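Local atomic coordinates of chitinase A (Pteris ryukyuensis, PDB entry 4RL3), a protein that probably hydrolyses the glycosidic bonds of chitin, as a fern class III chitinase of glycoside hydrolase family 18, here represented by its catalytic domain. Residues P88-A93 / H125-S130; I119-E124 / Q140-L145; V129-F134 / V162-T167. One frame throughout, in Å; residues are numbered along the deposited sequence. Where two conformers were deposited one is given.

Contact 1: residues P88-A93 / H125-S130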
ATOM      1  N   PRO A  88       6.347 -17.256  -5.348  1.00 11.31           N
ATOM      2  CA  PRO A  88       5.171 -16.379  -5.356  1.00 10.73           C
ATOM      3  C   PRO A  88       4.326 -16.501  -4.087  1.00  9.68           C
ATOM      4  O   PRO A  88       4.069 -17.607  -3.600  1.00  9.60           O
ATOM      5  CB  PRO A  88       4.389 -16.842  -6.595  1.00 11.10           C
ATOM      6  CG  PRO A  88       5.409 -17.531  -7.448  1.00 11.44           C
ATOM      7  CD  PRO A  88       6.316 -18.204  -6.475  1.00 11.45           C
ATOM      8  N   VAL A  89       3.917 -15.354  -3.554  1.00  8.66           N
ATOM      9  CA  VAL A  89       3.027 -15.328  -2.411  1.00  8.18           C
ATOM     10  C   VAL A  89       1.621 -15.627  -2.912  1.00  7.75           C
ATOM     11  O   VAL A  89       0.851 -14.723  -3.232  1.00  7.75           O
ATOM     12  CB  VAL A  89       3.087 -13.972  -1.672  1.00  8.05           C
ATOM     13  CG1 VAL A  89       2.097 -13.954  -0.510  1.00  7.95           C
ATOM     14  CG2 VAL A  89       4.491 -13.703  -1.169  1.00  8.12           C
ATOM     15  N   GLN A  90       1.288 -16.912  -2.962  1.00  7.31           N
ATOM     16  CA  GLN A  90      -0.036 -17.365  -3.360  1.00  7.37           C
ATOM     17  C   GLN A  90      -0.990 -17.180  -2.200  1.00  7.06           C
ATOM     18  O   GLN A  90      -0.741 -17.709  -1.108  1.00  7.03           O
ATOM     19  CB  GLN A  90      -0.006 -18.855  -3.732  1.00  7.37           C
ATOM     20  CG  GLN A  90       0.745 -19.152  -5.014  1.00  7.50           C
ATOM     21  CD  GLN A  90       0.031 -18.627  -6.241  1.00  7.67           C
ATOM     22  OE1 GLN A  90      -1.129 -18.201  -6.181  1.00  7.64           O
ATOM     23  NE2 GLN A  90       0.715 -18.671  -7.379  1.00  7.84           N
ATOM     24  N   PHE A  91      -2.072 -16.431  -2.403  1.00  7.07           N
ATOM     25  CA  PHE A  91      -3.069 -16.358  -1.350  1.00  6.90           C
ATOM     26  C   PHE A  91      -3.665 -17.746  -1.154  1.00  7.25           C
ATOM     27  O   PHE A  91      -4.097 -18.381  -2.108  1.00  7.47           O
ATOM     28  CB  PHE A  91      -4.190 -15.366  -1.659  1.00  6.51           C
ATOM     29  CG  PHE A  91      -5.106 -15.149  -0.486  1.00  6.22           C
ATOM     30  CD1 PHE A  91      -6.144 -16.031  -0.227  1.00  6.13           C
ATOM     31  CD2 PHE A  91      -4.883 -14.105   0.390  1.00  6.07           C
ATOM     32  CE1 PHE A  91      -6.961 -15.857   0.868  1.00  6.06           C
ATOM     33  CE2 PHE A  91      -5.703 -13.922   1.484  1.00  5.99           C
ATOM     34  CZ  PHE A  91      -6.734 -14.803   1.727  1.00  6.00           C
ATOM     35  N   THR A  92      -3.692 -18.212   0.087  1.00  7.64           N
ATOM     36  CA  THR A  92      -4.241 -19.538   0.348  1.00  8.22           C
ATOM     37  C   THR A  92      -4.768 -19.674   1.781  1.00  7.77           C
ATOM     38  O   THR A  92      -4.195 -19.139   2.740  1.00  7.77           O
ATOM     39  CB  THR A  92      -3.214 -20.628  -0.024  1.00  8.87           C
ATOM     40  OG1 THR A  92      -3.798 -21.933   0.123  1.00  9.91           O
ATOM     41  CG2 THR A  92      -1.972 -20.516   0.806  1.00  9.05           C
ATOM     42  N   ALA A  93      -5.897 -20.362   1.898  1.00  7.65           N
ATOM     43  CA  ALA A  93      -6.595 -20.505   3.163  1.00  7.71           C
ATOM     44  C   ALA A  93      -7.020 -21.950   3.341  1.00  7.95           C
ATOM     45  O   ALA A  93      -7.542 -22.564   2.412  1.00  8.44           O
ATOM     46  CB  ALA A  93      -7.828 -19.612   3.186  1.00  7.66           C
ATOM     47  N   HIS A 125      -1.181 -12.965  -6.366  1.00  8.04           N
ATOM     48  CA  HIS A 125      -1.188 -14.321  -6.923  1.00  7.98           C
ATOM     49  C   HIS A 125      -2.368 -15.080  -6.366  1.00  8.19           C
ATOM     50  O   HIS A 125      -2.486 -15.262  -5.154  1.00  7.82           O
ATOM     51  CB  HIS A 125       0.106 -15.047  -6.591  1.00  8.12           C
ATOM     52  CG  HIS A 125       1.326 -14.312  -7.033  1.00  8.21           C
ATOM     53  ND1 HIS A 125       1.690 -14.216  -8.356  1.00  8.65           N
ATOM     54  CD2 HIS A 125       2.252 -13.617  -6.334  1.00  8.41           C
ATOM     55  CE1 HIS A 125       2.791 -13.495  -8.453  1.00  8.52           C
ATOM     56  NE2 HIS A 125       3.154 -13.123  -7.241  1.00  8.51           N
ATOM     57  N   PHE A 126      -3.220 -15.546  -7.268  1.00  8.47           N
ATOM     58  CA  PHE A 126      -4.492 -16.155  -6.909  1.00  8.87           C
ATOM     59  C   PHE A 126      -4.708 -17.495  -7.586  1.00  9.95           C
ATOM     60  O   PHE A 126      -5.838 -17.908  -7.813  1.00 10.33           O
ATOM     61  CB  PHE A 126      -5.621 -15.188  -7.275  1.00  8.62           C
ATOM     62  CG  PHE A 126      -5.500 -13.865  -6.586  1.00  8.42           C
ATOM     63  CD1 PHE A 126      -5.739 -13.778  -5.238  1.00  8.32           C
ATOM     64  CD2 PHE A 126      -5.109 -12.728  -7.271  1.00  8.35           C
ATOM     65  CE1 PHE A 126      -5.620 -12.576  -4.573  1.00  8.20           C
ATOM     66  CE2 PHE A 126      -4.974 -11.519  -6.613  1.00  8.28           C
ATOM     67  CZ  PHE A 126      -5.236 -11.441  -5.261  1.00  8.18           C
ATOM     68  N   ASP A 127      -3.616 -18.199  -7.851  1.00 10.88           N
ATOM     69  CA  ASP A 127      -3.698 -19.461  -8.580  1.00 12.27           C
ATOM     70  C   ASP A 127      -4.176 -20.629  -7.710  1.00 13.11           C
ATOM     71  O   ASP A 127      -4.476 -21.701  -8.241  1.00 13.97           O
ATOM     72  CB  ASP A 127      -2.339 -19.768  -9.203  1.00 12.72           C
ATOM     73  CG  ASP A 127      -1.830 -18.627 -10.068  1.00 13.13           C
ATOM     74  OD1 ASP A 127      -2.562 -18.215 -10.988  1.00 13.83           O
ATOM     75  OD2 ASP A 127      -0.717 -18.110  -9.817  1.00 14.29           O
ATOM     76  N   GLN A 128      -4.244 -20.426  -6.390  1.00 13.83           N
ATOM     77  CA  GLN A 128      -4.598 -21.485  -5.432  1.00 14.84           C
ATOM     78  C   GLN A 128      -5.851 -21.149  -4.613  1.00 14.04           C
ATOM     79  O   GLN A 128      -6.123 -21.787  -3.593  1.00 14.77           O
ATOM     80  CB  GLN A 128      -3.419 -21.745  -4.480  1.00 16.14           C
ATOM     81  CG  GLN A 128      -2.138 -22.176  -5.181  1.00 17.80           C
ATOM     82  CD  GLN A 128      -0.970 -22.438  -4.240  1.00 18.85           C
ATOM     83  OE1 GLN A 128       0.125 -22.754  -4.694  1.00 20.87           O
ATOM     84  NE2 GLN A 128      -1.188 -22.293  -2.932  1.00 19.74           N
ATOM     85  N   VAL A 129      -6.612 -20.160  -5.065  1.00 12.77           N
ATOM     86  CA  VAL A 129      -7.794 -19.704  -4.349  1.00 11.78           C
ATOM     87  C   VAL A 129      -8.834 -19.127  -5.308  1.00 10.96           C
ATOM     88  O   VAL A 129      -8.492 -18.495  -6.304  1.00 11.18           O
ATOM     89  CB  VAL A 129      -7.415 -18.664  -3.271  1.00 11.93           C
ATOM     90  CG1 VAL A 129      -6.955 -17.353  -3.893  1.00 11.91           C
ATOM     91  CG2 VAL A 129      -8.577 -18.433  -2.313  1.00 11.89           C
ATOM     92  N   SER A 130     -10.107 -19.336  -5.002  1.00 10.08           N
ATOM     93  CA  SER A 130     -11.168 -18.692  -5.768  1.00  9.56           C
ATOM     94  C   SER A 130     -11.278 -17.229  -5.383  1.00  8.93           C
ATOM     95  O   SER A 130     -10.902 -16.824  -4.288  1.00  8.35           O
ATOM     96  CB  SER A 130     -12.511 -19.367  -5.546  1.00  9.78           C
ATOM     97  OG  SER A 130     -13.029 -19.062  -4.265  1.00  9.93           O
TER
HETATM   98  O   HOH W   1      -3.591 -18.322  -4.715  1.00  8.57           O
HETATM   99  O   HOH W   2      -6.648 -21.659  -0.754  1.00 18.89           O
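Q90 meets D127 with both polar atoms of its side-chain amide, where two loops of the family 18 TIM barrel come together, one after strand 87-88 and one after strand 118-123. NE2 of Q90 gives a nearly straight hydrogen bond to D127 OD2 (2.9 Å); OD2 lies close to the plane of the Q90 amide and receives on its anti lone pair. OE1 of Q90 takes the backbone N-H of D127 at 3.0 Å, a more bent bond of 144°. The chain of Q90 folds at chi2 (-69°), which lays CD against H125 CB at 3.6 Å. An alanine at Q90 would probably leave the N-H and OD2 of D127 without these mates and the carboxylate freer to turn. Next along, F91 N bonds H125 O at 3.0 Å, and the F91 ring leans its CD1 on both methyls of V129. F126 to V129 form a type I turn; a water accepts from Q128 N there and also bonds F91 O and Q90 OE1. Farther out, H125 NE2 is hydrogen-bonded to D82 OD1, which helps orient the imidazole for a CH-pi contact: P88 CB sits over its centre, 3.9 Å from the ring centroid and 8° off the normal.

Contact 2: residues I119-E124 / Q140-L145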
ATOM      1  N   ILE A 119      -3.882  -1.333   7.648  1.00  4.60           N
ATOM      2  CA  ILE A 119      -3.370  -2.373   6.764  1.00  4.45           C
ATOM      3  C   ILE A 119      -3.692  -2.053   5.311  1.00  4.39           C
ATOM      4  O   ILE A 119      -4.673  -1.379   5.010  1.00  4.34           O
ATOM      5  CB  ILE A 119      -3.913  -3.781   7.116  1.00  4.45           C
ATOM      6  CG1 ILE A 119      -5.436  -3.886   6.938  1.00  4.50           C
ATOM      7  CG2 ILE A 119      -3.519  -4.139   8.546  1.00  4.41           C
ATOM      8  CD1 ILE A 119      -5.962  -5.305   6.944  1.00  4.56           C
ATOM      9  N   ASP A 120      -2.834  -2.551   4.432  1.00  4.30           N
ATOM     10  CA  ASP A 120      -2.946  -2.407   2.991  1.00  4.27           C
ATOM     11  C   ASP A 120      -2.913  -3.817   2.406  1.00  4.33           C
ATOM     12  O   ASP A 120      -2.063  -4.625   2.785  1.00  4.40           O
ATOM     13  CB  ASP A 120      -1.755  -1.589   2.471  1.00  4.24           C
ATOM     14  CG  ASP A 120      -1.704  -1.512   0.966  1.00  4.23           C
ATOM     15  OD1 ASP A 120      -2.624  -0.905   0.380  1.00  4.24           O
ATOM     16  OD2 ASP A 120      -0.746  -2.032   0.366  1.00  4.20           O
ATOM     17  N   ILE A 121      -3.830  -4.100   1.485  1.00  4.40           N
ATOM     18  CA  ILE A 121      -3.938  -5.425   0.875  1.00  4.48           C
ATOM     19  C   ILE A 121      -3.205  -5.446  -0.468  1.00  4.69           C
ATOM     20  O   ILE A 121      -3.611  -4.772  -1.415  1.00  4.82           O
ATOM     21  CB  ILE A 121      -5.415  -5.823   0.661  1.00  4.43           C
ATOM     22  CG1 ILE A 121      -6.272  -5.521   1.897  1.00  4.38           C
ATOM     23  CG2 ILE A 121      -5.503  -7.303   0.271  1.00  4.41           C
ATOM     24  CD1 ILE A 121      -5.853  -6.181   3.201  1.00  4.38           C
ATOM     25  N   ASP A 122      -2.142  -6.247  -0.552  1.00  4.87           N
ATOM     26  CA  ASP A 122      -1.266  -6.246  -1.732  1.00  5.20           C
ATOM     27  C   ASP A 122      -0.929  -7.667  -2.172  1.00  5.31           C
ATOM     28  O   ASP A 122       0.196  -7.944  -2.586  1.00  5.26           O
ATOM     29  CB  ASP A 122       0.008  -5.442  -1.449  1.00  5.28           C
ATOM     30  CG  ASP A 122       0.842  -5.171  -2.696  1.00  5.48           C
ATOM     31  OD1 ASP A 122       0.253  -5.040  -3.801  1.00  5.42           O
ATOM     32  OD2 ASP A 122       2.095  -5.065  -2.551  1.00  5.86           O
ATOM     33  N   TYR A 123      -1.911  -8.563  -2.098  1.00  5.54           N
ATOM     34  CA  TYR A 123      -1.762  -9.860  -2.743  1.00  5.77           C
ATOM     35  C   TYR A 123      -1.916  -9.731  -4.242  1.00  6.29           C
ATOM     36  O   TYR A 123      -2.707  -8.914  -4.723  1.00  6.02           O
ATOM     37  CB  TYR A 123      -2.797 -10.845  -2.224  1.00  5.71           C
ATOM     38  CG  TYR A 123      -2.549 -11.312  -0.813  1.00  5.70           C
ATOM     39  CD1 TYR A 123      -1.669 -12.351  -0.554  1.00  5.69           C
ATOM     40  CD2 TYR A 123      -3.224 -10.735   0.256  1.00  5.76           C
ATOM     41  CE1 TYR A 123      -1.469 -12.805   0.741  1.00  5.80           C
ATOM     42  CE2 TYR A 123      -3.018 -11.160   1.556  1.00  5.76           C
ATOM     43  CZ  TYR A 123      -2.136 -12.193   1.798  1.00  5.85           C
ATOM     44  OH  TYR A 123      -1.964 -12.620   3.101  1.00  5.91           O
ATOM     45  N   GLU A 124      -1.173 -10.546  -4.990  1.00  7.09           N
ATOM     46  CA  GLU A 124      -1.303 -10.529  -6.451  1.00  7.93           C
ATOM     47  C   GLU A 124      -1.358 -11.892  -7.127  1.00  8.08           C
ATOM     48  O   GLU A 124      -1.543 -11.962  -8.334  1.00  8.52           O
ATOM     49  CB  GLU A 124      -0.169  -9.712  -7.064  1.00  8.83           C
ATOM     50  CG  GLU A 124       1.182 -10.395  -7.015  1.00  9.51           C
ATOM     51  CD  GLU A 124       2.222  -9.664  -7.844  1.00 10.24           C
ATOM     52  OE1 GLU A 124       3.096  -9.031  -7.229  1.00 10.78           O
ATOM     53  OE2 GLU A 124       2.158  -9.705  -9.099  1.00 11.75           O
ATOM     54  N   GLN A 140     -13.740  -9.692   5.483  1.00  4.95           N
ATOM     55  CA  GLN A 140     -13.955  -9.984   6.907  1.00  5.12           C
ATOM     56  C   GLN A 140     -12.813  -9.459   7.771  1.00  5.00           C
ATOM     57  O   GLN A 140     -13.040  -8.922   8.841  1.00  4.99           O
ATOM     58  CB  GLN A 140     -14.109 -11.484   7.123  1.00  5.37           C
ATOM     59  CG  GLN A 140     -15.428 -12.040   6.645  1.00  5.67           C
ATOM     60  CD  GLN A 140     -15.579 -13.496   7.043  1.00  5.96           C
ATOM     61  OE1 GLN A 140     -15.704 -13.806   8.228  1.00  6.95           O
ATOM     62  NE2 GLN A 140     -15.540 -14.397   6.072  1.00  6.02           N
ATOM     63  N   LEU A 141     -11.578  -9.643   7.311  1.00  4.82           N
ATOM     64  CA  LEU A 141     -10.399  -9.146   8.023  1.00  4.74           C
ATOM     65  C   LEU A 141     -10.506  -7.634   8.245  1.00  4.80           C
ATOM     66  O   LEU A 141     -10.358  -7.150   9.364  1.00  4.84           O
ATOM     67  CB  LEU A 141      -9.136  -9.482   7.234  1.00  4.67           C
ATOM     68  CG  LEU A 141      -7.832  -8.835   7.698  1.00  4.60           C
ATOM     69  CD1 LEU A 141      -7.499  -9.249   9.129  1.00  4.64           C
ATOM     70  CD2 LEU A 141      -6.705  -9.192   6.754  1.00  4.57           C
ATOM     71  N   ILE A 142     -10.781  -6.897   7.172  1.00  4.90           N
ATOM     72  CA  ILE A 142     -10.858  -5.437   7.280  1.00  4.96           C
ATOM     73  C   ILE A 142     -12.029  -5.010   8.167  1.00  5.08           C
ATOM     74  O   ILE A 142     -11.901  -4.124   9.016  1.00  4.97           O
ATOM     75  CB  ILE A 142     -10.971  -4.769   5.892  1.00  5.01           C
ATOM     76  CG1 ILE A 142      -9.693  -4.988   5.096  1.00  5.04           C
ATOM     77  CG2 ILE A 142     -11.252  -3.286   6.039  1.00  4.97           C
ATOM     78  CD1 ILE A 142      -9.816  -4.623   3.627  1.00  5.09           C
ATOM     79  N   THR A 143     -13.171  -5.657   7.967  1.00  5.30           N
ATOM     80  CA  THR A 143     -14.385  -5.320   8.694  1.00  5.58           C
ATOM     81  C   THR A 143     -14.184  -5.542  10.192  1.00  5.78           C
ATOM     82  O   THR A 143     -14.541  -4.683  11.011  1.00  5.95           O
ATOM     83  CB  THR A 143     -15.578  -6.150   8.177  1.00  5.64           C
ATOM     84  OG1 THR A 143     -15.840  -5.799   6.814  1.00  5.75           O
ATOM     85  CG2 THR A 143     -16.824  -5.921   9.018  1.00  5.75           C
ATOM     86  N   GLN A 144     -13.572  -6.662  10.555  1.00  6.11           N
ATOM     87  CA  GLN A 144     -13.299  -6.938  11.963  1.00  6.42           C
ATOM     88  C   GLN A 144     -12.269  -5.983  12.567  1.00  6.33           C
ATOM     89  O   GLN A 144     -12.442  -5.530  13.698  1.00  6.35           O
ATOM     90  CB  GLN A 144     -12.822  -8.366  12.164  1.00  7.05           C
ATOM     91  CG  GLN A 144     -13.901  -9.416  12.029  1.00  7.69           C
ATOM     92  CD  GLN A 144     -13.478 -10.764  12.600  1.00  8.58           C
ATOM     93  OE1 GLN A 144     -12.815 -10.846  13.640  1.00  9.88           O
ATOM     94  NE2 GLN A 144     -13.913 -11.820  11.955  1.00  9.62           N
ATOM     95  N   LEU A 145     -11.186  -5.682  11.846  1.00  6.24           N
ATOM     96  CA  LEU A 145     -10.194  -4.762  12.397  1.00  6.33           C
ATOM     97  C   LEU A 145     -10.787  -3.375  12.615  1.00  6.44           C
ATOM     98  O   LEU A 145     -10.418  -2.707  13.582  1.00  6.63           O
ATOM     99  CB  LEU A 145      -8.951  -4.679  11.518  1.00  6.28           C
ATOM    100  CG  LEU A 145      -8.064  -5.930  11.489  1.00  6.36           C
ATOM    101  CD1 LEU A 145      -6.988  -5.743  10.437  1.00  6.32           C
ATOM    102  CD2 LEU A 145      -7.422  -6.250  12.832  1.00  6.32           C
TER
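I119 and I142 have the closest CA atoms of the pair of segments, 8.1 Å apart, where strand 119-123 and helix 140-145 run antiparallel at 178° with their axes 10.7 Å from each other. No hydrogen bond spans that distance; branched aliphatic side chains fill it. I119 does most of the work with a single methyl. Its CG1 stands between the backbone N and the carbonyl carbon (chi1 64°), and chi2 near 166° carries CD1 onward, anti to CA, to the helix. There CD1 meets L145 CD1 at 3.7 Å, L141 CD2 at 4.0 Å and, on a third side, I142 CG1 at 4.2 Å. This is the strand-to-helix half of a beta-alpha-beta unit of the TIM barrel, completed by the parallel strand 153-156, and the strand carries most of the DGIDIDYE signature of family 18, which in relatives holds the catalytic acid. Alternation along the strand sends D120 away from the helix, where S155, Y7 and S78 bond its carboxylate, while I121 again faces the helix. I121 folds at chi2, and it is CG1 that touches I142 CD1, at 4.0 Å. On the flank of the helix, L141 and L145 also lean on helix 96-114, through V104 and T108 respectively.

Contact 3: residues V129-F134 / V162-T167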
ATOM      1  N   VAL A 129      -6.612 -20.160  -5.065  1.00 12.77           N
ATOM      2  CA  VAL A 129      -7.794 -19.704  -4.349  1.00 11.78           C
ATOM      3  C   VAL A 129      -8.834 -19.127  -5.308  1.00 10.96           C
ATOM      4  O   VAL A 129      -8.492 -18.495  -6.304  1.00 11.18           O
ATOM      5  CB  VAL A 129      -7.415 -18.664  -3.271  1.00 11.93           C
ATOM      6  CG1 VAL A 129      -6.955 -17.353  -3.893  1.00 11.91           C
ATOM      7  CG2 VAL A 129      -8.577 -18.433  -2.313  1.00 11.89           C
ATOM      8  N   SER A 130     -10.107 -19.336  -5.002  1.00 10.08           N
ATOM      9  CA  SER A 130     -11.168 -18.692  -5.768  1.00  9.56           C
ATOM     10  C   SER A 130     -11.278 -17.229  -5.383  1.00  8.93           C
ATOM     11  O   SER A 130     -10.902 -16.824  -4.288  1.00  8.35           O
ATOM     12  CB  SER A 130     -12.511 -19.367  -5.546  1.00  9.78           C
ATOM     13  OG  SER A 130     -13.029 -19.062  -4.265  1.00  9.93           O
ATOM     14  N   THR A 131     -11.818 -16.436  -6.284  1.00  8.58           N
ATOM     15  CA  THR A 131     -11.999 -15.023  -6.017  1.00  8.29           C
ATOM     16  C   THR A 131     -12.975 -14.796  -4.859  1.00  7.87           C
ATOM     17  O   THR A 131     -12.748 -13.924  -4.020  1.00  7.53           O
ATOM     18  CB  THR A 131     -12.422 -14.296  -7.305  1.00  8.69           C
ATOM     19  OG1 THR A 131     -11.321 -14.361  -8.222  1.00  9.05           O
ATOM     20  CG2 THR A 131     -12.826 -12.848  -7.047  1.00  8.76           C
ATOM     21  N   SER A 132     -14.046 -15.586  -4.798  0.50  7.55           N
ATOM     22  CA  SER A 132     -14.998 -15.478  -3.694  0.50  7.39           C
ATOM     23  C   SER A 132     -14.328 -15.734  -2.345  0.50  7.19           C
ATOM     24  O   SER A 132     -14.615 -15.046  -1.372  0.50  7.31           O
ATOM     25  CB  SER A 132     -16.168 -16.444  -3.878  0.50  7.36           C
ATOM     26  OG  SER A 132     -17.012 -16.026  -4.940  0.50  7.38           O
ATOM     27  N   THR A 133     -13.441 -16.726  -2.294  1.00  7.09           N
ATOM     28  CA  THR A 133     -12.730 -17.052  -1.063  1.00  6.93           C
ATOM     29  C   THR A 133     -11.819 -15.904  -0.649  1.00  6.44           C
ATOM     30  O   THR A 133     -11.839 -15.490   0.501  1.00  6.32           O
ATOM     31  CB  THR A 133     -11.947 -18.364  -1.190  1.00  7.28           C
ATOM     32  OG1 THR A 133     -12.878 -19.450  -1.313  1.00  8.10           O
ATOM     33  CG2 THR A 133     -11.052 -18.588   0.020  1.00  7.49           C
ATOM     34  N   PHE A 134     -11.047 -15.378  -1.597  1.00  5.98           N
ATOM     35  CA  PHE A 134     -10.181 -14.231  -1.328  1.00  5.68           C
ATOM     36  C   PHE A 134     -10.974 -13.033  -0.801  1.00  5.66           C
ATOM     37  O   PHE A 134     -10.617 -12.438   0.212  1.00  5.50           O
ATOM     38  CB  PHE A 134      -9.397 -13.835  -2.585  1.00  5.70           C
ATOM     39  CG  PHE A 134      -8.586 -12.577  -2.435  1.00  5.64           C
ATOM     40  CD1 PHE A 134      -7.479 -12.547  -1.604  1.00  5.62           C
ATOM     41  CD2 PHE A 134      -8.937 -11.417  -3.114  1.00  5.62           C
ATOM     42  CE1 PHE A 134      -6.737 -11.394  -1.460  1.00  5.57           C
ATOM     43  CE2 PHE A 134      -8.181 -10.255  -2.992  1.00  5.63           C
ATOM     44  CZ  PHE A 134      -7.094 -10.243  -2.143  1.00  5.60           C
ATOM     45  N   VAL A 162      -5.079  -7.839 -11.682  1.00  6.81           N
ATOM     46  CA  VAL A 162      -5.874  -8.377 -10.576  1.00  6.61           C
ATOM     47  C   VAL A 162      -7.215  -7.644 -10.408  1.00  6.64           C
ATOM     48  O   VAL A 162      -7.791  -7.614  -9.327  1.00  6.33           O
ATOM     49  CB  VAL A 162      -5.050  -8.388  -9.268  1.00  6.49           C
ATOM     50  CG1 VAL A 162      -3.875  -9.350  -9.419  1.00  6.55           C
ATOM     51  CG2 VAL A 162      -4.559  -6.997  -8.881  1.00  6.54           C
ATOM     52  N   GLU A 163      -7.739  -7.107 -11.512  1.00  6.85           N
ATOM     53  CA  GLU A 163      -9.004  -6.366 -11.506  1.00  7.41           C
ATOM     54  C   GLU A 163     -10.186  -7.179 -10.999  1.00  7.39           C
ATOM     55  O   GLU A 163     -10.999  -6.675 -10.222  1.00  7.33           O
ATOM     56  CB  GLU A 163      -9.299  -5.872 -12.929  1.00  7.86           C
ATOM     57  CG  GLU A 163     -10.578  -5.066 -13.112  1.00  8.48           C
ATOM     58  CD  GLU A 163     -10.647  -4.482 -14.509  1.00  9.10           C
ATOM     59  OE1 GLU A 163      -9.724  -3.714 -14.873  1.00  9.55           O
ATOM     60  OE2 GLU A 163     -11.594  -4.825 -15.263  1.00 10.62           O
ATOM     61  N   SER A 164     -10.281  -8.436 -11.441  1.00  7.74           N
ATOM     62  CA  SER A 164     -11.396  -9.288 -11.043  1.00  8.11           C
ATOM     63  C   SER A 164     -11.495  -9.418  -9.520  1.00  7.51           C
ATOM     64  O   SER A 164     -12.573  -9.290  -8.931  1.00  7.51           O
ATOM     65  CB  SER A 164     -11.248 -10.673 -11.672  1.00  8.86           C
ATOM     66  OG  SER A 164     -12.392 -11.453 -11.381  1.00 10.86           O
ATOM     67  N   GLN A 165     -10.356  -9.647  -8.881  1.00  6.84           N
ATOM     68  CA  GLN A 165     -10.317  -9.829  -7.436  1.00  6.55           C
ATOM     69  C   GLN A 165     -10.601  -8.537  -6.689  1.00  6.04           C
ATOM     70  O   GLN A 165     -11.429  -8.499  -5.779  1.00  5.88           O
ATOM     71  CB  GLN A 165      -8.963 -10.370  -6.993  1.00  6.77           C
ATOM     72  CG  GLN A 165      -8.729 -11.828  -7.374  1.00  7.00           C
ATOM     73  CD  GLN A 165      -8.240 -12.048  -8.799  1.00  7.32           C
ATOM     74  OE1 GLN A 165      -7.868 -11.111  -9.519  1.00  7.81           O
ATOM     75  NE2 GLN A 165      -8.237 -13.308  -9.211  1.00  7.82           N
ATOM     76  N   TYR A 166      -9.897  -7.472  -7.045  1.00  5.63           N
ATOM     77  CA  TYR A 166      -9.992  -6.252  -6.251  1.00  5.46           C
ATOM     78  C   TYR A 166     -11.243  -5.416  -6.510  1.00  5.61           C
ATOM     79  O   TYR A 166     -11.730  -4.755  -5.598  1.00  5.58           O
ATOM     80  CB  TYR A 166      -8.718  -5.432  -6.371  1.00  5.21           C
ATOM     81  CG  TYR A 166      -7.586  -6.021  -5.555  1.00  5.11           C
ATOM     82  CD1 TYR A 166      -7.462  -5.736  -4.194  1.00  5.11           C
ATOM     83  CD2 TYR A 166      -6.664  -6.891  -6.126  1.00  5.09           C
ATOM     84  CE1 TYR A 166      -6.441  -6.278  -3.438  1.00  5.02           C
ATOM     85  CE2 TYR A 166      -5.645  -7.441  -5.373  1.00  5.04           C
ATOM     86  CZ  TYR A 166      -5.538  -7.134  -4.031  1.00  5.00           C
ATOM     87  OH  TYR A 166      -4.512  -7.675  -3.276  1.00  4.96           O
ATOM     88  N   THR A 167     -11.779  -5.434  -7.735  1.00  5.81           N
ATOM     89  CA  THR A 167     -13.056  -4.747  -7.945  1.00  6.03           C
ATOM     90  C   THR A 167     -14.201  -5.441  -7.195  1.00  6.12           C
ATOM     91  O   THR A 167     -15.105  -4.784  -6.676  1.00  6.50           O
ATOM     92  CB  THR A 167     -13.435  -4.582  -9.433  1.00  6.04           C
ATOM     93  OG1 THR A 167     -13.505  -5.867 -10.077  1.00  6.13           O
ATOM     94  CG2 THR A 167     -12.453  -3.656 -10.153  1.00  6.14           C
TER
HETATM   95  O   HOH W   3      -8.824 -16.009  -8.057  1.00 15.91           O
HETATM   96  O   HOH W   4     -11.918 -13.996 -10.728  1.00 16.56           O
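F134 turns the edge of its ring toward the face of Y166 in a T-shaped stack, centroids 5.6 Å apart and planes at 73°. F134 CE2 stands 4.2 Å above the tyrosine plane, offset toward the rim, and CZ of F134 comes within 3.8 Å of the phenolic OH of Y166. That hydroxyl bonds the carbonyl of Y123 in strand 118-123. A chi1 of 174° sends CG of F134 out anti to the backbone N, toward the second helix, where CD2 lies 4.0 Å from Q165 CB. The pair joins the first turns of two neighbouring helices of the TIM barrel, 131-147 and 163-173, each of which follows a barrel strand. Toward the surface the contact becomes polar. T131 crosses Q165 at about a right angle and rests its CG2 on Q165 CA at 3.9 Å. One water accepts from Q165 NE2 (3.0 Å), donates to V129 O and also bonds T131 OG1; a second joins T131 OG1 (2.6 Å) to S164 OG (2.7 Å). The helices are thus held by aromatic packing on the inner side, while the polar outer side probably relies largely on bridging water.

Overall arrangement
The three contacts gather at strand 118-123, the loop after it and helix 131-147. Contacts 1 and 3 share V129 and S130, and their centres lie about 10 Å apart; F126 CE1 meets F134 CD1 at 3.5 Å between them. Contact 2, the buried one, has its centre about 15 Å from contact 1 and 13 Å from contact 3. It touches contact 1 through F91 CD2 and Y123 CZ (3.6 Å) and contact 3 through E124 O and V162 CG1 (3.7 Å). E124 is probably the catalytic acid, as in relatives, and the 125-130 loop of contact 1 begins right after it. A bound magnesium ion lies about 8 Å from the side chain of H125 and 11 Å from that of Y166.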